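Local coordinates for glyoxylate-induced Protein (Pseudomonas aeruginosa, PDB 1SQ4), which is of uncertain function but, as a bicupin built from two beta barrels, may act as a ureidoglycine aminohydrolase, at residues 214-220 against 257-263; 6-10 against 95-99; 142-146 against 188-192. Residue numbers count along the deposited sequence, not the author numbering.

Interaction 1 of 3, residues 214-220 against 257-263; sequences HGLYVLE and RFRYLLY
Two antiparallel strands of the C-terminal cupin barrel illustrate how a sheet absorbs a classic beta bulge. The extended segments 214-220 and 258-263 approach to 4.1 Å between axes, with directions 143° apart. F258 brings CE1 to 3.5 Å from V218 CG1, and its CA lies 3.2 Å from E220 O in a CA-H...O contact. R259 faces two residues: its O accepts hydrogen bonds from L219 N (2.8 Å) and E220 N (3.2 Å), its N donates to E220 O (2.8 Å), and L219 adopts phi/psi -86/-34. Y260 (chi1 p) pairs with V218 without hydrogen bonds and puts CE2 3.4 Å from L216 CG. L261 is hydrogen-bonded to Y217 both ways, Y217 N to L261 O at 2.8 Å and L261 N to Y217 O at 2.7 Å. L262 CD1 meets L216 CD1 at 3.8 Å. Y263 (chi1 p) lays its ring face over G215, CA to centroid 4.2 Å, where any CB would clash; the hydrogen bonds Y263 N to G215 O and G215 N to Y263 O, 3.4 Å each, are weak. Cohesion is backbone bonding plus apolar packing: R259 is bound by E161 and N197, E220 OE2 by S5, and no salt bridge joins the segments.

Interaction 2 of 3, residues 6-10 against 95-99; sequences YYAPH and FVVEG
An imidazole from an irregular N-terminal arm reaches across to a carboxylate at the end of a barrel strand: H10 NE2 donates to E98 OE1 at 3.0 Å and to E98 OE2 at 3.4 Å, a bifurcated donation from one nitrogen, the longer branch weak. E98 extends straight to the meeting point (chi1 and chi2 t), and its carboxylate also forms a salt bridge with R137. In the arm, residues 6-9 are extended yet belong to no regular strand, and the chain turns at H10 (psi -10). The end-to-end directions of residues 6-10 and 95-98 lie 64° apart; the nearest CA atoms, Y6 CA and V97 CA, are 5.4 Å apart. Strand 90-98 is part of the N-terminal cupin barrel and finishes in a classic beta bulge, V97 and E98 both facing R137, with V97 at phi/psi -111/-18. The arm packs on this bulge while Y7 hydrogen-bonds through its backbone to L219 of the C-terminal barrel, so it lies between the two cupin domains. V97 is the most covered residue of 95-99, with its CB 3.8 Å from Y6 CB and its CG2 3.6 Å from A8 CB. At the other end, F95 (chi1 t) points its ring edge at the face of Y6 (chi1 m) in a T-shaped stack, centroids 5.6 Å apart and planes at 87°; the closest atoms, Y6 CE1 and F95 CZ, are 4.0 Å apart, and the hydroxyl of Y6 hydrogen-bonds to E161.

Interaction 3 of 3, residues 142-146 against 188-192; sequences RKHYQ and RHDMH
D190 OD2 takes two donors from the end of the N-terminal barrel's strand, and so joins one cupin barrel to the next. Here the end of strand 136-144 of the N-terminal barrel runs beside the loop that enters strand 191-198 of the C-terminal one, the touching parts pointing 146° apart and the nearest CA atoms, Q146 CA and D190 CA, 6.7 Å apart, too wide for sheet pairing. K143 points toward segment 188-192: its chain is extended (chi1 to chi3 t) until chi4 turns to m, so that NZ meets D190 OD2 at 3.0 Å in a salt bridge and also donates to H144 O at 2.8 Å. On the way its CD passes 4.1 Å from CB of M191, a selenomethionine. H144 directs its side chain away, where ND1 hydrogen-bonds to T273 O of the second subunit. Y145 (chi1 t), just beyond the strand, sends its hydroxyl to the backbone, OH donating to R188 O at 2.7 Å, while its CD2 lies 3.3 Å from D190 OD1. Q146 closes the set with its backbone: its N donates to D190 OD2 at 2.8 Å, and its O is hydrogen-bonded by R268. D190 holds chi1 at p to bring OD2 within reach of both donors. The joint between the barrels is thus polar and largely buried: K143 supplies the positive charge, which D190 needs the more because the carboxylate of E91 lies close to its OD1, the Q146 NH adds a hydrogen bond, and the tyrosine hydroxyl satisfies a loop carbonyl.

The three contacts sample a bicupin chain: interaction 1 lies within the C-terminal barrel, whereas interactions 2 and 3 lie on opposite sides of the chain's centre, about 24 Å apart between centres and about 10 Å between nearest atoms. Interaction 2 touches interaction 1, centres about 13 Å apart: L219 O lies 3.1 Å from Y7 N, a probable hydrogen bond, and L219 CD1 packs 3.4 Å from F95 CE2. Interactions 1 and 3, about 19 Å between centres, meet where Y263 CB lies 3.9 Å from H192 O, on adjacent strands. A thiocyanate ion, probably from the crystallisation liquor, lies about 4 Å from the L262 side chain, and a separate one about 4 Å from that of Q146.

Interaction 1 of 3, residues 214-220 against 257-263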
loop_
_atom_site.group_PDB
_atom_site.type_symbol
_atom_site.label_atom_id
_atom_site.label_comp_id
_atom_site.label_asym_id
_atom_site.label_seq_id
_atom_site.Cartn_x
_atom_site.Cartn_y
_atom_site.Cartn_z
ATOM N N HIS A 214 -15.927 6.523 19.738
ATOM C CA HIS A 214 -17.313 6.925 19.798
ATOM C C HIS A 214 -17.925 6.889 18.413
ATOM O O HIS A 214 -17.212 6.915 17.407
ATOM C CB HIS A 214 -17.475 8.312 20.416
ATOM C CG HIS A 214 -16.719 9.391 19.715
ATOM N ND1 HIS A 214 -15.347 9.489 19.769
ATOM C CD2 HIS A 214 -17.142 10.434 18.966
ATOM C CE1 HIS A 214 -14.954 10.547 19.084
ATOM N NE2 HIS A 214 -16.025 11.138 18.586
ATOM N N GLY A 215 -19.251 6.810 18.364
ATOM C CA GLY A 215 -19.929 6.739 17.089
ATOM C C GLY A 215 -20.554 8.041 16.673
ATOM O O GLY A 215 -20.857 8.892 17.506
ATOM N N LEU A 216 -20.734 8.185 15.365
ATOM C CA LEU A 216 -21.335 9.366 14.761
ATOM C C LEU A 216 -22.367 8.898 13.762
ATOM O O LEU A 216 -22.064 8.059 12.928
ATOM C CB LEU A 216 -20.276 10.176 14.018
ATOM C CG LEU A 216 -19.461 11.183 14.808
ATOM C CD1 LEU A 216 -19.138 10.665 16.189
ATOM C CD2 LEU A 216 -18.181 11.483 14.034
ATOM N N TYR A 217 -23.579 9.432 13.842
ATOM C CA TYR A 217 -24.629 9.058 12.895
ATOM C C TYR A 217 -25.191 10.336 12.288
ATOM O O TYR A 217 -25.846 11.117 12.970
ATOM C CB TYR A 217 -25.749 8.270 13.588
ATOM C CG TYR A 217 -26.837 7.816 12.641
ATOM C CD1 TYR A 217 -27.781 8.710 12.157
ATOM C CD2 TYR A 217 -26.885 6.499 12.182
ATOM C CE1 TYR A 217 -28.743 8.315 11.238
ATOM C CE2 TYR A 217 -27.851 6.090 11.260
ATOM C CZ TYR A 217 -28.777 7.011 10.794
ATOM O OH TYR A 217 -29.744 6.623 9.896
ATOM N N VAL A 218 -24.944 10.549 11.005
ATOM C CA VAL A 218 -25.421 11.767 10.373
ATOM C C VAL A 218 -26.942 11.793 10.280
ATOM O O VAL A 218 -27.545 10.982 9.585
ATOM C CB VAL A 218 -24.814 11.929 8.968
ATOM C CG1 VAL A 218 -25.155 13.296 8.411
ATOM C CG2 VAL A 218 -23.308 11.738 9.039
ATOM N N LEU A 219 -27.552 12.736 10.989
ATOM C CA LEU A 219 -28.997 12.880 10.986
ATOM C C LEU A 219 -29.486 13.735 9.823
ATOM O O LEU A 219 -30.558 13.494 9.270
ATOM C CB LEU A 219 -29.490 13.512 12.295
ATOM C CG LEU A 219 -29.498 12.633 13.546
ATOM C CD1 LEU A 219 -30.084 13.397 14.715
ATOM C CD2 LEU A 219 -30.296 11.366 13.273
ATOM N N GLU A 220 -28.697 14.729 9.447
ATOM C CA GLU A 220 -29.092 15.621 8.383
ATOM C C GLU A 220 -27.928 16.302 7.713
ATOM O O GLU A 220 -26.933 16.632 8.356
ATOM C CB GLU A 220 -30.021 16.676 8.957
ATOM C CG GLU A 220 -30.301 17.831 8.051
ATOM C CD GLU A 220 -31.095 18.899 8.758
ATOM O OE1 GLU A 220 -30.729 19.232 9.911
ATOM O OE2 GLU A 220 -32.080 19.408 8.169
ATOM N N ARG A 257 -28.288 22.684 7.045
ATOM C CA ARG A 257 -27.518 22.392 8.244
ATOM C C ARG A 257 -27.008 20.951 8.183
ATOM O O ARG A 257 -27.678 20.078 7.644
ATOM C CB ARG A 257 -28.381 22.616 9.492
ATOM C CG ARG A 257 -27.568 22.866 10.751
ATOM C CD ARG A 257 -28.368 23.572 11.842
ATOM N NE ARG A 257 -29.561 22.817 12.200
ATOM C CZ ARG A 257 -30.012 22.655 13.441
ATOM N NH1 ARG A 257 -29.374 23.199 14.470
ATOM N NH2 ARG A 257 -31.101 21.928 13.651
ATOM N N PHE A 258 -25.812 20.712 8.709
ATOM C CA PHE A 258 -25.221 19.371 8.712
ATOM C C PHE A 258 -25.082 18.942 10.157
ATOM O O PHE A 258 -24.393 19.604 10.926
ATOM C CB PHE A 258 -23.835 19.392 8.065
ATOM C CG PHE A 258 -23.067 18.117 8.247
ATOM C CD1 PHE A 258 -23.495 16.938 7.645
ATOM C CD2 PHE A 258 -21.917 18.088 9.030
ATOM C CE1 PHE A 258 -22.789 15.744 7.823
ATOM C CE2 PHE A 258 -21.205 16.901 9.212
ATOM C CZ PHE A 258 -21.642 15.726 8.604
ATOM N N ARG A 259 -25.712 17.844 10.545
ATOM C CA ARG A 259 -25.604 17.457 11.940
ATOM C C ARG A 259 -25.677 15.962 12.191
ATOM O O ARG A 259 -26.272 15.222 11.418
ATOM C CB ARG A 259 -26.664 18.215 12.764
ATOM C CG ARG A 259 -28.094 18.189 12.206
ATOM C CD ARG A 259 -28.967 19.344 12.737
ATOM N NE ARG A 259 -29.011 19.425 14.198
ATOM C CZ ARG A 259 -30.105 19.244 14.931
ATOM N NH1 ARG A 259 -31.260 18.967 14.347
ATOM N NH2 ARG A 259 -30.045 19.331 16.253
ATOM N N TYR A 260 -25.044 15.505 13.262
ATOM C CA TYR A 260 -25.078 14.094 13.541
ATOM C C TYR A 260 -25.206 13.748 14.990
ATOM O O TYR A 260 -24.748 14.474 15.866
ATOM C CB TYR A 260 -23.848 13.402 12.970
ATOM C CG TYR A 260 -22.530 14.015 13.369
ATOM C CD1 TYR A 260 -21.760 14.718 12.436
ATOM C CD2 TYR A 260 -22.013 13.849 14.659
ATOM C CE1 TYR A 260 -20.514 15.233 12.770
ATOM C CE2 TYR A 260 -20.758 14.362 15.001
ATOM C CZ TYR A 260 -20.020 15.048 14.050
ATOM O OH TYR A 260 -18.771 15.537 14.354
ATOM N N LEU A 261 -25.854 12.621 15.228
ATOM C CA LEU A 261 -26.057 12.105 16.566
ATOM C C LEU A 261 -24.729 11.492 16.996
ATOM O O LEU A 261 -24.086 10.787 16.222
ATOM C CB LEU A 261 -27.146 11.040 16.518
ATOM C CG LEU A 261 -27.434 10.261 17.787
ATOM C CD1 LEU A 261 -28.194 11.131 18.772
ATOM C CD2 LEU A 261 -28.242 9.029 17.427
ATOM N N LEU A 262 -24.319 11.760 18.228
ATOM C CA LEU A 262 -23.058 11.241 18.745
ATOM C C LEU A 262 -23.214 10.660 20.138
ATOM O O LEU A 262 -23.882 11.242 20.998
ATOM C CB LEU A 262 -22.021 12.370 18.778
ATOM C CG LEU A 262 -20.632 12.102 19.381
ATOM C CD1 LEU A 262 -19.691 13.201 18.934
ATOM C CD2 LEU A 262 -20.690 12.036 20.899
ATOM N N TYR A 263 -22.585 9.515 20.364
ATOM C CA TYR A 263 -22.629 8.867 21.671
ATOM C C TYR A 263 -21.235 8.454 22.109
ATOM O O TYR A 263 -20.448 7.965 21.302
ATOM C CB TYR A 263 -23.574 7.654 21.651
ATOM C CG TYR A 263 -23.369 6.659 20.523
ATOM C CD1 TYR A 263 -22.527 5.560 20.671
ATOM C CD2 TYR A 263 -24.064 6.793 19.323
ATOM C CE1 TYR A 263 -22.392 4.608 19.648
ATOM C CE2 TYR A 263 -23.939 5.855 18.295
ATOM C CZ TYR A 263 -23.107 4.766 18.460
ATOM O OH TYR A 263 -23.007 3.836 17.440
#

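Interaction 2 of 3, residues 6-10 against 95-99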
loop_
_atom_site.group_PDB
_atom_site.type_symbol
_atom_site.label_atom_id
_atom_site.label_comp_id
_atom_site.label_asym_id
_atom_site.label_seq_id
_atom_site.Cartn_x
_atom_site.Cartn_y
_atom_site.Cartn_z
ATOM N N TYR A 6 -35.063 14.681 10.004
ATOM C CA TYR A 6 -34.170 13.608 10.396
ATOM C C TYR A 6 -34.314 12.450 9.422
ATOM O O TYR A 6 -35.418 12.076 9.041
ATOM C CB TYR A 6 -34.502 13.145 11.808
ATOM C CG TYR A 6 -34.680 14.264 12.806
ATOM C CD1 TYR A 6 -33.585 14.887 13.413
ATOM C CD2 TYR A 6 -35.953 14.672 13.173
ATOM C CE1 TYR A 6 -33.773 15.894 14.376
ATOM C CE2 TYR A 6 -36.152 15.662 14.118
ATOM C CZ TYR A 6 -35.072 16.266 14.718
ATOM O OH TYR A 6 -35.332 17.213 15.678
ATOM N N TYR A 7 -33.191 11.891 9.004
ATOM C CA TYR A 7 -33.231 10.778 8.080
ATOM C C TYR A 7 -33.624 9.510 8.820
ATOM O O TYR A 7 -33.269 9.322 9.990
ATOM C CB TYR A 7 -31.870 10.585 7.407
ATOM C CG TYR A 7 -31.771 9.308 6.611
ATOM C CD1 TYR A 7 -31.448 8.098 7.227
ATOM C CD2 TYR A 7 -32.000 9.301 5.233
ATOM C CE1 TYR A 7 -31.349 6.914 6.484
ATOM C CE2 TYR A 7 -31.905 8.115 4.486
ATOM C CZ TYR A 7 -31.576 6.932 5.115
ATOM O OH TYR A 7 -31.446 5.773 4.379
ATOM N N ALA A 8 -34.363 8.646 8.126
ATOM C CA ALA A 8 -34.815 7.379 8.689
ATOM C C ALA A 8 -34.866 6.307 7.604
ATOM O O ALA A 8 -35.494 6.491 6.566
ATOM C CB ALA A 8 -36.185 7.542 9.328
ATOM N N PRO A 9 -34.204 5.164 7.843
ATOM C CA PRO A 9 -34.165 4.053 6.897
ATOM C C PRO A 9 -35.567 3.581 6.611
ATOM O O PRO A 9 -36.462 3.720 7.446
ATOM C CB PRO A 9 -33.384 2.982 7.645
ATOM C CG PRO A 9 -32.579 3.744 8.619
ATOM C CD PRO A 9 -33.536 4.786 9.097
ATOM N N HIS A 10 -35.747 3.013 5.428
ATOM C CA HIS A 10 -37.038 2.489 5.022
ATOM C C HIS A 10 -36.864 1.084 4.466
ATOM O O HIS A 10 -37.836 0.368 4.242
ATOM C CB HIS A 10 -37.688 3.413 3.984
ATOM C CG HIS A 10 -38.372 4.608 4.586
ATOM N ND1 HIS A 10 -39.298 5.360 3.895
ATOM C CD2 HIS A 10 -38.277 5.164 5.815
ATOM C CE1 HIS A 10 -39.746 6.328 4.676
ATOM N NE2 HIS A 10 -39.144 6.234 5.847
ATOM N N PHE A 95 -34.294 7.953 20.639
ATOM C CA PHE A 95 -34.350 9.158 19.835
ATOM C C PHE A 95 -35.189 8.926 18.595
ATOM O O PHE A 95 -34.718 8.335 17.620
ATOM C CB PHE A 95 -32.942 9.567 19.417
ATOM C CG PHE A 95 -32.901 10.822 18.614
ATOM C CD1 PHE A 95 -33.220 12.039 19.201
ATOM C CD2 PHE A 95 -32.592 10.784 17.259
ATOM C CE1 PHE A 95 -33.225 13.199 18.450
ATOM C CE2 PHE A 95 -32.595 11.946 16.500
ATOM C CZ PHE A 95 -32.916 13.156 17.092
ATOM N N VAL A 96 -36.423 9.409 18.612
ATOM C CA VAL A 96 -37.299 9.205 17.471
ATOM C C VAL A 96 -36.977 10.126 16.301
ATOM O O VAL A 96 -36.805 11.331 16.471
ATOM C CB VAL A 96 -38.767 9.367 17.886
ATOM C CG1 VAL A 96 -38.935 10.673 18.598
ATOM C CG2 VAL A 96 -39.671 9.294 16.663
ATOM N N VAL A 97 -36.897 9.537 15.111
ATOM C CA VAL A 97 -36.590 10.296 13.908
ATOM C C VAL A 97 -37.765 10.394 12.941
ATOM O O VAL A 97 -37.777 11.250 12.058
ATOM C CB VAL A 97 -35.384 9.697 13.155
ATOM C CG1 VAL A 97 -34.135 9.845 13.990
ATOM C CG2 VAL A 97 -35.640 8.241 12.831
ATOM N N GLU A 98 -38.755 9.528 13.094
ATOM C CA GLU A 98 -39.904 9.582 12.209
ATOM C C GLU A 98 -41.072 8.918 12.877
ATOM O O GLU A 98 -40.933 7.842 13.461
ATOM C CB GLU A 98 -39.600 8.873 10.903
ATOM C CG GLU A 98 -40.569 9.156 9.791
ATOM C CD GLU A 98 -40.145 8.460 8.527
ATOM O OE1 GLU A 98 -40.525 7.287 8.345
ATOM O OE2 GLU A 98 -39.398 9.071 7.730
ATOM N N GLY A 99 -42.226 9.572 12.792
ATOM C CA GLY A 99 -43.429 9.042 13.405
ATOM C C GLY A 99 -43.577 9.462 14.858
ATOM O O GLY A 99 -42.857 10.335 15.345
#

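Interaction 3 of 3, residues 142-146 against 188-192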
loop_
_atom_site.group_PDB
_atom_site.type_symbol
_atom_site.label_atom_id
_atom_site.label_comp_id
_atom_site.label_asym_id
_atom_site.label_seq_id
_atom_site.Cartn_x
_atom_site.Cartn_y
_atom_site.Cartn_z
ATOM N N ARG A 142 -27.661 1.525 23.526
ATOM C CA ARG A 142 -27.490 0.793 24.783
ATOM C C ARG A 142 -26.070 0.710 25.308
ATOM O O ARG A 142 -25.106 0.737 24.541
ATOM C CB ARG A 142 -28.031 -0.640 24.645
ATOM C CG ARG A 142 -29.539 -0.717 24.419
ATOM C CD ARG A 142 -30.002 -2.092 23.960
ATOM N NE ARG A 142 -30.065 -3.107 25.015
ATOM C CZ ARG A 142 -29.150 -4.050 25.206
ATOM N NH1 ARG A 142 -28.084 -4.109 24.417
ATOM N NH2 ARG A 142 -29.316 -4.952 26.164
ATOM N N LYS A 143 -25.955 0.595 26.627
ATOM C CA LYS A 143 -24.664 0.469 27.286
ATOM C C LYS A 143 -24.844 -0.016 28.705
ATOM O O LYS A 143 -25.825 0.315 29.365
ATOM C CB LYS A 143 -23.928 1.807 27.342
ATOM C CG LYS A 143 -22.631 1.781 28.163
ATOM C CD LYS A 143 -22.173 3.204 28.450
ATOM C CE LYS A 143 -20.811 3.307 29.149
ATOM N NZ LYS A 143 -20.635 2.461 30.358
ATOM N N HIS A 144 -23.900 -0.807 29.180
ATOM C CA HIS A 144 -23.991 -1.259 30.543
ATOM C C HIS A 144 -23.547 -0.072 31.388
ATOM O O HIS A 144 -22.446 0.469 31.214
ATOM C CB HIS A 144 -23.083 -2.467 30.772
ATOM C CG HIS A 144 -23.641 -3.750 30.238
ATOM N ND1 HIS A 144 -22.843 -4.838 29.946
ATOM C CD2 HIS A 144 -24.908 -4.136 29.973
ATOM C CE1 HIS A 144 -23.596 -5.836 29.527
ATOM N NE2 HIS A 144 -24.855 -5.440 29.532
ATOM N N TYR A 145 -24.431 0.344 32.284
ATOM C CA TYR A 145 -24.165 1.466 33.165
ATOM C C TYR A 145 -23.107 1.098 34.185
ATOM O O TYR A 145 -23.080 -0.021 34.686
ATOM C CB TYR A 145 -25.457 1.881 33.879
ATOM C CG TYR A 145 -25.259 3.020 34.855
ATOM C CD1 TYR A 145 -25.225 2.790 36.231
ATOM C CD2 TYR A 145 -25.055 4.334 34.401
ATOM C CE1 TYR A 145 -24.990 3.826 37.127
ATOM C CE2 TYR A 145 -24.817 5.377 35.303
ATOM C CZ TYR A 145 -24.785 5.104 36.661
ATOM O OH TYR A 145 -24.511 6.096 37.557
ATOM N N GLN A 146 -22.225 2.040 34.485
ATOM C CA GLN A 146 -21.186 1.778 35.461
ATOM C C GLN A 146 -21.504 2.486 36.769
ATOM O O GLN A 146 -21.476 3.715 36.852
ATOM C CB GLN A 146 -19.834 2.227 34.937
ATOM C CG GLN A 146 -18.702 1.905 35.879
ATOM C CD GLN A 146 -17.352 2.106 35.234
ATOM O OE1 GLN A 146 -16.309 1.959 35.887
ATOM N NE2 GLN A 146 -17.358 2.445 33.939
ATOM N N ARG A 188 -23.417 11.485 37.603
ATOM C CA ARG A 188 -24.273 10.311 37.669
ATOM C C ARG A 188 -24.342 9.648 36.299
ATOM O O ARG A 188 -24.523 8.438 36.199
ATOM C CB ARG A 188 -25.670 10.707 38.129
ATOM C CG ARG A 188 -25.734 11.187 39.568
ATOM C CD ARG A 188 -27.177 11.488 39.959
ATOM N NE ARG A 188 -27.705 12.594 39.165
ATOM C CZ ARG A 188 -28.995 12.873 39.016
ATOM N NH1 ARG A 188 -29.917 12.125 39.611
ATOM N NH2 ARG A 188 -29.357 13.907 38.266
ATOM N N HIS A 189 -24.202 10.441 35.242
ATOM C CA HIS A 189 -24.228 9.896 33.895
ATOM C C HIS A 189 -22.858 9.461 33.467
ATOM O O HIS A 189 -21.879 10.193 33.638
ATOM C CB HIS A 189 -24.723 10.913 32.886
ATOM C CG HIS A 189 -26.203 10.957 32.766
ATOM N ND1 HIS A 189 -26.979 11.837 33.484
ATOM C CD2 HIS A 189 -27.063 10.191 32.057
ATOM C CE1 HIS A 189 -28.251 11.611 33.225
ATOM N NE2 HIS A 189 -28.329 10.612 32.360
ATOM N N ASP A 190 -22.793 8.268 32.890
ATOM C CA ASP A 190 -21.525 7.737 32.426
ATOM C C ASP A 190 -21.482 7.695 30.904
ATOM O O ASP A 190 -20.608 7.073 30.306
ATOM C CB ASP A 190 -21.276 6.352 33.044
ATOM C CG ASP A 190 -22.202 5.275 32.507
ATOM O OD1 ASP A 190 -23.286 5.594 31.980
ATOM O OD2 ASP A 190 -21.841 4.085 32.635
HETATM N N MSE A 191 -22.425 8.383 30.281
HETATM C CA MSE A 191 -22.477 8.425 28.830
HETATM C C MSE A 191 -23.266 9.635 28.366
HETATM O O MSE A 191 -24.219 10.064 29.019
HETATM C CB MSE A 191 -23.151 7.177 28.268
HETATM C CG MSE A 191 -24.657 7.174 28.438
HETATM SE SE MSE A 191 -25.487 5.914 27.240
HETATM C CE MSE A 191 -27.306 5.960 27.926
ATOM N N HIS A 192 -22.867 10.177 27.228
ATOM C CA HIS A 192 -23.557 11.313 26.668
ATOM C C HIS A 192 -23.957 10.950 25.246
ATOM O O HIS A 192 -23.217 10.276 24.528
ATOM C CB HIS A 192 -22.646 12.545 26.636
ATOM C CG HIS A 192 -22.321 13.111 27.988
ATOM N ND1 HIS A 192 -21.212 13.909 28.198
ATOM C CD2 HIS A 192 -22.970 13.054 29.171
ATOM C CE1 HIS A 192 -21.201 14.316 29.454
ATOM N NE2 HIS A 192 -22.255 13.815 30.069
#